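Local structure of transcriptional regulator (Pseudomonas aeruginosa, 3E7Q) at residues S167-G172 with Q191-W196; P90-F95 with A139-V144. The protein probably binds cis-regulatory DNA through an N-terminal helix-turn-helix and represses transcription as a TetR-family regulator. All blocks are in the same frame, centred on the assembly; numbering follows the deposited sequence.

How the interactions relate
Both interactions lie in the all-helical C-terminal domain of a TetR-type regulator, which resembles that of BetI-type repressors, and their centres are about 12 Å apart. Interaction 2 comes first along the chain, joining helix 88-99 to helix 124-152; interaction 1 follows, joining helix 159-179 to helix 186-204, so the two are in series. Helices 124-152 and 159-179 are consecutive and tie one pair to the next. The buried side chains of the two adjoin through L170 CD1 and F95 CE2, 3.7 Å apart, while S93 OG and E194 OE2, probably hydrogen-bonded, join them nearer the surface. Of the two, interaction 1 alone meets the second subunit.

Interaction 1: residues S167-G172 with Q191-W196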
ATOM      1  N   SER B 167       7.500   4.275  -9.155  1.00 38.72           N
ATOM      2  CA  SER B 167       6.102   4.203  -8.705  1.00 40.37           C
ATOM      3  C   SER B 167       5.946   3.416  -7.408  1.00 39.66           C
ATOM      4  O   SER B 167       5.236   3.837  -6.516  1.00 41.67           O
ATOM      5  CB  SER B 167       5.190   3.554  -9.758  1.00 40.75           C
ATOM      6  OG  SER B 167       5.332   4.273 -10.964  1.00 47.77           O
ATOM      7  N   ALA B 168       6.603   2.280  -7.327  1.00 37.72           N
ATOM      8  CA  ALA B 168       6.616   1.498  -6.122  1.00 37.32           C
ATOM      9  C   ALA B 168       7.112   2.291  -4.900  1.00 36.89           C
ATOM     10  O   ALA B 168       6.486   2.262  -3.846  1.00 36.24           O
ATOM     11  CB  ALA B 168       7.397   0.184  -6.352  1.00 35.61           C
ATOM     12  N   LEU B 169       8.201   3.039  -5.055  1.00 37.68           N
ATOM     13  CA  LEU B 169       8.772   3.854  -3.983  1.00 37.18           C
ATOM     14  C   LEU B 169       7.818   4.937  -3.509  1.00 38.39           C
ATOM     15  O   LEU B 169       7.632   5.111  -2.307  1.00 38.20           O
ATOM     16  CB  LEU B 169      10.078   4.494  -4.397  1.00 37.84           C
ATOM     17  CG  LEU B 169      10.840   5.426  -3.404  1.00 37.43           C
ATOM     18  CD1 LEU B 169      11.175   4.669  -2.133  1.00 33.31           C
ATOM     19  CD2 LEU B 169      12.103   6.027  -4.051  1.00 35.29           C
ATOM     20  N   LEU B 170       7.225   5.652  -4.459  1.00 39.44           N
ATOM     21  CA  LEU B 170       6.202   6.673  -4.225  1.00 39.22           C
ATOM     22  C   LEU B 170       4.992   6.157  -3.521  1.00 39.62           C
ATOM     23  O   LEU B 170       4.588   6.728  -2.516  1.00 39.38           O
ATOM     24  CB  LEU B 170       5.778   7.364  -5.547  1.00 39.17           C
ATOM     25  CG  LEU B 170       6.846   8.355  -5.977  1.00 41.38           C
ATOM     26  CD1 LEU B 170       6.884   8.552  -7.511  1.00 40.83           C
ATOM     27  CD2 LEU B 170       6.569   9.636  -5.230  1.00 35.57           C
ATOM     28  N   ASP B 171       4.451   5.040  -4.018  1.00 41.04           N
ATOM     29  CA  ASP B 171       3.328   4.322  -3.383  1.00 40.72           C
ATOM     30  C   ASP B 171       3.597   3.967  -1.960  1.00 39.37           C
ATOM     31  O   ASP B 171       2.743   4.197  -1.078  1.00 38.04           O
ATOM     32  CB  ASP B 171       3.019   2.988  -4.102  1.00 42.36           C
ATOM     33  CG  ASP B 171       2.198   3.156  -5.339  1.00 47.60           C
ATOM     34  OD1 ASP B 171       1.797   4.284  -5.636  1.00 56.56           O
ATOM     35  OD2 ASP B 171       2.017   2.154  -6.087  1.00 59.90           O
ATOM     36  N   GLY B 172       4.741   3.302  -1.757  1.00 39.03           N
ATOM     37  CA  GLY B 172       5.213   2.873  -0.434  1.00 38.43           C
ATOM     38  C   GLY B 172       5.319   4.029   0.509  1.00 38.83           C
ATOM     39  O   GLY B 172       4.880   3.951   1.631  1.00 40.45           O
ATOM     40  N   GLN B 191      13.236  14.131  -0.593  1.00 40.15           N
ATOM     41  CA  GLN B 191      14.644  13.782  -0.450  1.00 40.14           C
ATOM     42  C   GLN B 191      14.925  12.332  -0.807  1.00 39.00           C
ATOM     43  O   GLN B 191      15.895  12.035  -1.495  1.00 39.01           O
ATOM     44  CB  GLN B 191      15.120  14.089   0.994  1.00 40.20           C
ATOM     45  CG  GLN B 191      16.556  13.669   1.298  1.00 40.84           C
ATOM     46  CD  GLN B 191      16.947  13.798   2.772  1.00 40.77           C
ATOM     47  OE1 GLN B 191      16.181  14.248   3.607  1.00 42.41           O
ATOM     48  NE2 GLN B 191      18.169  13.406   3.076  1.00 42.10           N
ATOM     49  N   ILE B 192      14.103  11.416  -0.311  1.00 38.55           N
ATOM     50  CA  ILE B 192      14.235   9.981  -0.660  1.00 37.84           C
ATOM     51  C   ILE B 192      14.094   9.753  -2.176  1.00 38.26           C
ATOM     52  O   ILE B 192      14.838   8.953  -2.804  1.00 38.15           O
ATOM     53  CB  ILE B 192      13.215   9.139   0.154  1.00 38.24           C
ATOM     54  CG1 ILE B 192      13.650   9.076   1.640  1.00 38.02           C
ATOM     55  CG2 ILE B 192      13.011   7.748  -0.452  1.00 34.26           C
ATOM     56  CD1 ILE B 192      12.575   8.422   2.600  1.00 38.41           C
ATOM     57  N   CYS B 193      13.185  10.500  -2.792  1.00 38.58           N
ATOM     58  CA  CYS B 193      12.946  10.327  -4.224  1.00 38.95           C
ATOM     59  C   CYS B 193      14.040  10.886  -5.059  1.00 37.69           C
ATOM     60  O   CYS B 193      14.461  10.243  -6.015  1.00 38.84           O
ATOM     61  CB  CYS B 193      11.608  10.918  -4.638  1.00 39.09           C
ATOM     62  SG  CYS B 193      10.223  10.004  -3.914  1.00 41.59           S
ATOM     63  N   GLU B 194      14.539  12.057  -4.699  1.00 37.41           N
ATOM     64  CA  GLU B 194      15.711  12.597  -5.353  1.00 37.00           C
ATOM     65  C   GLU B 194      16.884  11.667  -5.195  1.00 36.71           C
ATOM     66  O   GLU B 194      17.705  11.574  -6.100  1.00 35.98           O
ATOM     67  CB  GLU B 194      16.134  13.958  -4.781  1.00 37.11           C
ATOM     68  CG  GLU B 194      15.145  15.063  -4.849  1.00 37.57           C
ATOM     69  CD  GLU B 194      14.783  15.518  -6.246  1.00 39.87           C
ATOM     70  OE1 GLU B 194      15.357  15.057  -7.249  1.00 39.95           O
ATOM     71  OE2 GLU B 194      13.892  16.394  -6.351  1.00 44.12           O
ATOM     72  N   ALA B 195      17.010  11.044  -4.020  1.00 37.31           N
ATOM     73  CA  ALA B 195      18.144  10.142  -3.758  1.00 38.51           C
ATOM     74  C   ALA B 195      18.121   8.910  -4.656  1.00 39.52           C
ATOM     75  O   ALA B 195      19.177   8.369  -5.052  1.00 40.97           O
ATOM     76  CB  ALA B 195      18.218   9.760  -2.293  1.00 37.57           C
ATOM     77  N   TRP B 196      16.909   8.447  -4.962  1.00 40.21           N
ATOM     78  CA  TRP B 196      16.722   7.369  -5.901  1.00 40.14           C
ATOM     79  C   TRP B 196      17.203   7.711  -7.332  1.00 39.12           C
ATOM     80  O   TRP B 196      17.839   6.911  -8.011  1.00 38.30           O
ATOM     81  CB  TRP B 196      15.219   7.061  -5.972  1.00 40.87           C
ATOM     82  CG  TRP B 196      14.883   5.939  -6.849  1.00 40.84           C
ATOM     83  CD1 TRP B 196      14.798   4.661  -6.464  1.00 42.71           C
ATOM     84  CD2 TRP B 196      14.546   5.960  -8.271  1.00 39.83           C
ATOM     85  NE1 TRP B 196      14.433   3.875  -7.525  1.00 45.01           N
ATOM     86  CE2 TRP B 196      14.295   4.631  -8.647  1.00 40.57           C
ATOM     87  CE3 TRP B 196      14.452   6.953  -9.237  1.00 40.09           C
ATOM     88  CZ2 TRP B 196      13.967   4.252  -9.952  1.00 42.01           C
ATOM     89  CZ3 TRP B 196      14.117   6.582 -10.542  1.00 42.44           C
ATOM     90  CH2 TRP B 196      13.858   5.235 -10.879  1.00 41.02           C
TER
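S167 and A168 open the first segment on sides of helix 159-179 that serve other neighbours: S167 OG bonds back to A163 O, while the small A168 lets L173 of the second subunit pack close. L169 is the central side chain. Its CG lies anti to the backbone N (chi1 179°), which sends the fork straight across to helix 186-204. CD1 meets I192 CG2 at 4.0 Å. CD2 slides alongside W196, 3.8 Å from W196 CB and 3.9 Å from W196 CD1, reaching the indole obliquely. A branched leucine suits this place because its two methyls can serve two residues one helical turn apart.

The two segments run antiparallel, at 166° with axes 10.8 Å apart. In TetR-family proteins a pair of C-terminal helices commonly builds the dimer's four-helix bundle, and the second subunit's contacts with A168 and I192 are consistent with that role here.

L170 does not start out at helix 186-204, but CG beside the backbone N (chi1 -76°) brings CD2 to 3.9 Å from C193 SG. The compact C193 also touches F96 and F100, and F100 touches L170 as well.

Interaction 2: residues P90-F95 with A139-V144; sequences PRLSAF and ALLVGV
Segments 90-95 and 139-144, on helices 88-99 and 124-152 of the TetR-family C-terminal domain, run antiparallel, their short axes 10.8 Å apart at 151°. The side chains that meet between the two segments do so through carbon atoms alone. The tight part centres on L92, F95, L141 and V144, all buried. F95 starts out toward helix 124-152, and with CG anti to the backbone N (chi1 -165°) the ring lies against L141. The leucine crosses it at about a right angle and sets CD2 over the middle of one face, a CH-pi contact with L141 CD2 3.9 Å from the F95 ring centroid and only 9° off the normal. L141 CD2 is also 4.0 Å from L92 CD2, so this one methyl sits against both L92 and F95. L77 and I81 of helix 58-82 touch the phenylalanine too, placing it where several helices converge.

At its margins the contact loosens, and the side chains there, L140 and R91, are partly exposed. L140 adds a single methyl, CD2, which lies in the ring plane 4.0 Å from F95 CE1; a flat ring suits its position because it offers a broad face to one leucine and its rim to another. R91 gives little more than its CB, 4.2 Å from V144 CG2. Its chain extends from CG to NE and carries the guanidinium beyond the apolar core, where NH1 bonds to Q147 OE1 one turn after V144. Arginine fits such a margin, with an aliphatic stem for the packing and a polar head for the outer side. V144, by contrast, packs with a short, beta-branched side chain that needs no long reach: CG2, anti to the backbone N, comes to 3.6 Å from L92 CG.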
ATOM      1  N   PRO B  90      14.389  18.608 -13.281  1.00 39.16           N
ATOM      2  CA  PRO B  90      13.422  19.584 -12.773  1.00 39.42           C
ATOM      3  C   PRO B  90      11.935  19.110 -12.836  1.00 39.50           C
ATOM      4  O   PRO B  90      11.197  19.353 -11.890  1.00 37.62           O
ATOM      5  CB  PRO B  90      13.680  20.821 -13.628  1.00 39.61           C
ATOM      6  CG  PRO B  90      15.061  20.679 -14.118  1.00 39.36           C
ATOM      7  CD  PRO B  90      15.177  19.173 -14.373  1.00 39.23           C
ATOM      8  N   ARG B  91      11.565  18.410 -13.915  1.00 39.87           N
ATOM      9  CA  ARG B  91      10.256  17.754 -14.086  1.00 39.98           C
ATOM     10  C   ARG B  91      10.003  16.636 -13.052  1.00 39.34           C
ATOM     11  O   ARG B  91       8.917  16.563 -12.464  1.00 39.05           O
ATOM     12  CB  ARG B  91      10.107  17.161 -15.496  1.00 39.84           C
ATOM     13  CG  ARG B  91      10.173  18.131 -16.644  1.00 41.28           C
ATOM     14  CD  ARG B  91       9.859  17.489 -18.000  1.00 42.49           C
ATOM     15  NE  ARG B  91       9.263  18.503 -18.865  1.00 48.49           N
ATOM     16  CZ  ARG B  91       9.304  18.503 -20.211  1.00 53.52           C
ATOM     17  NH1 ARG B  91       9.878  17.503 -20.891  1.00 53.97           N
ATOM     18  NH2 ARG B  91       8.767  19.520 -20.909  1.00 52.40           N
ATOM     19  N   LEU B  92      10.996  15.778 -12.818  1.00 39.11           N
ATOM     20  CA  LEU B  92      10.889  14.782 -11.743  1.00 39.45           C
ATOM     21  C   LEU B  92      10.739  15.452 -10.340  1.00 39.09           C
ATOM     22  O   LEU B  92       9.920  15.013  -9.550  1.00 39.80           O
ATOM     23  CB  LEU B  92      12.070  13.781 -11.710  1.00 38.97           C
ATOM     24  CG  LEU B  92      12.138  12.686 -12.779  1.00 39.26           C
ATOM     25  CD1 LEU B  92      13.478  12.083 -12.775  1.00 38.55           C
ATOM     26  CD2 LEU B  92      11.018  11.619 -12.643  1.00 35.14           C
ATOM     27  N   SER B  93      11.544  16.468 -10.052  1.00 38.51           N
ATOM     28  CA  SER B  93      11.439  17.225  -8.787  1.00 39.22           C
ATOM     29  C   SER B  93      10.121  17.876  -8.587  1.00 37.50           C
ATOM     30  O   SER B  93       9.638  17.909  -7.479  1.00 38.65           O
ATOM     31  CB  SER B  93      12.515  18.305  -8.694  1.00 38.52           C
ATOM     32  OG  SER B  93      13.734  17.666  -8.898  1.00 42.35           O
ATOM     33  N   ALA B  94       9.541  18.405  -9.648  1.00 38.02           N
ATOM     34  CA  ALA B  94       8.218  18.983  -9.557  1.00 38.97           C
ATOM     35  C   ALA B  94       7.204  17.866  -9.269  1.00 39.15           C
ATOM     36  O   ALA B  94       6.394  18.030  -8.395  1.00 41.00           O
ATOM     37  CB  ALA B  94       7.868  19.766 -10.825  1.00 39.03           C
ATOM     38  N   PHE B  95       7.267  16.739  -9.984  1.00 39.39           N
ATOM     39  CA  PHE B  95       6.484  15.535  -9.669  1.00 39.88           C
ATOM     40  C   PHE B  95       6.573  15.133  -8.197  1.00 39.80           C
ATOM     41  O   PHE B  95       5.563  14.933  -7.587  1.00 39.63           O
ATOM     42  CB  PHE B  95       6.926  14.363 -10.527  1.00 40.32           C
ATOM     43  CG  PHE B  95       5.987  13.194 -10.540  1.00 42.61           C
ATOM     44  CD1 PHE B  95       5.088  13.001 -11.611  1.00 43.66           C
ATOM     45  CD2 PHE B  95       6.072  12.177  -9.552  1.00 45.36           C
ATOM     46  CE1 PHE B  95       4.224  11.865 -11.633  1.00 43.18           C
ATOM     47  CE2 PHE B  95       5.223  11.092  -9.576  1.00 39.61           C
ATOM     48  CZ  PHE B  95       4.291  10.944 -10.609  1.00 40.83           C
ATOM     49  N   ALA B 139       3.285   5.482 -17.392  1.00 45.01           N
ATOM     50  CA  ALA B 139       3.588   6.050 -18.716  1.00 45.02           C
ATOM     51  C   ALA B 139       4.150   7.459 -18.515  1.00 45.58           C
ATOM     52  O   ALA B 139       5.112   7.828 -19.182  1.00 46.67           O
ATOM     53  CB  ALA B 139       2.336   6.104 -19.633  1.00 43.89           C
ATOM     54  N   LEU B 140       3.563   8.238 -17.593  1.00 45.17           N
ATOM     55  CA  LEU B 140       4.076   9.595 -17.307  1.00 44.83           C
ATOM     56  C   LEU B 140       5.521   9.571 -16.837  1.00 44.02           C
ATOM     57  O   LEU B 140       6.346  10.425 -17.236  1.00 43.36           O
ATOM     58  CB  LEU B 140       3.268  10.219 -16.199  1.00 45.50           C
ATOM     59  CG  LEU B 140       2.951  11.692 -16.154  1.00 47.15           C
ATOM     60  CD1 LEU B 140       2.241  12.152 -17.469  1.00 52.30           C
ATOM     61  CD2 LEU B 140       2.052  11.886 -14.969  1.00 45.41           C
ATOM     62  N   LEU B 141       5.804   8.636 -15.934  1.00 41.54           N
ATOM     63  CA  LEU B 141       7.138   8.488 -15.377  1.00 40.94           C
ATOM     64  C   LEU B 141       8.097   7.860 -16.389  1.00 39.54           C
ATOM     65  O   LEU B 141       9.260   8.222 -16.393  1.00 39.37           O
ATOM     66  CB  LEU B 141       7.132   7.716 -14.047  1.00 39.60           C
ATOM     67  CG  LEU B 141       6.591   8.440 -12.820  1.00 40.27           C
ATOM     68  CD1 LEU B 141       6.314   7.451 -11.715  1.00 39.43           C
ATOM     69  CD2 LEU B 141       7.586   9.558 -12.370  1.00 37.37           C
ATOM     70  N   VAL B 142       7.623   6.990 -17.282  1.00 39.24           N
ATOM     71  CA  VAL B 142       8.534   6.468 -18.302  1.00 38.77           C
ATOM     72  C   VAL B 142       8.991   7.529 -19.275  1.00 39.30           C
ATOM     73  O   VAL B 142      10.134   7.468 -19.690  1.00 38.07           O
ATOM     74  CB  VAL B 142       8.158   5.125 -19.090  1.00 39.95           C
ATOM     75  CG1 VAL B 142       7.106   4.267 -18.435  1.00 35.66           C
ATOM     76  CG2 VAL B 142       7.981   5.353 -20.643  1.00 39.55           C
ATOM     77  N   GLY B 143       8.110   8.481 -19.635  1.00 39.35           N
ATOM     78  CA  GLY B 143       8.463   9.565 -20.562  1.00 39.36           C
ATOM     79  C   GLY B 143       9.576  10.436 -20.018  1.00 39.55           C
ATOM     80  O   GLY B 143      10.490  10.849 -20.752  1.00 39.76           O
ATOM     81  N   VAL B 144       9.516  10.758 -18.725  1.00 39.91           N
ATOM     82  CA  VAL B 144      10.565  11.600 -18.148  1.00 40.56           C
ATOM     83  C   VAL B 144      11.860  10.796 -17.827  1.00 40.33           C
ATOM     84  O   VAL B 144      12.941  11.330 -17.932  1.00 41.21           O
ATOM     85  CB  VAL B 144      10.042  12.592 -17.017  1.00 41.29           C
ATOM     86  CG1 VAL B 144       9.095  12.002 -16.105  1.00 41.47           C
ATOM     87  CG2 VAL B 144      11.219  13.182 -16.231  1.00 42.03           C
TER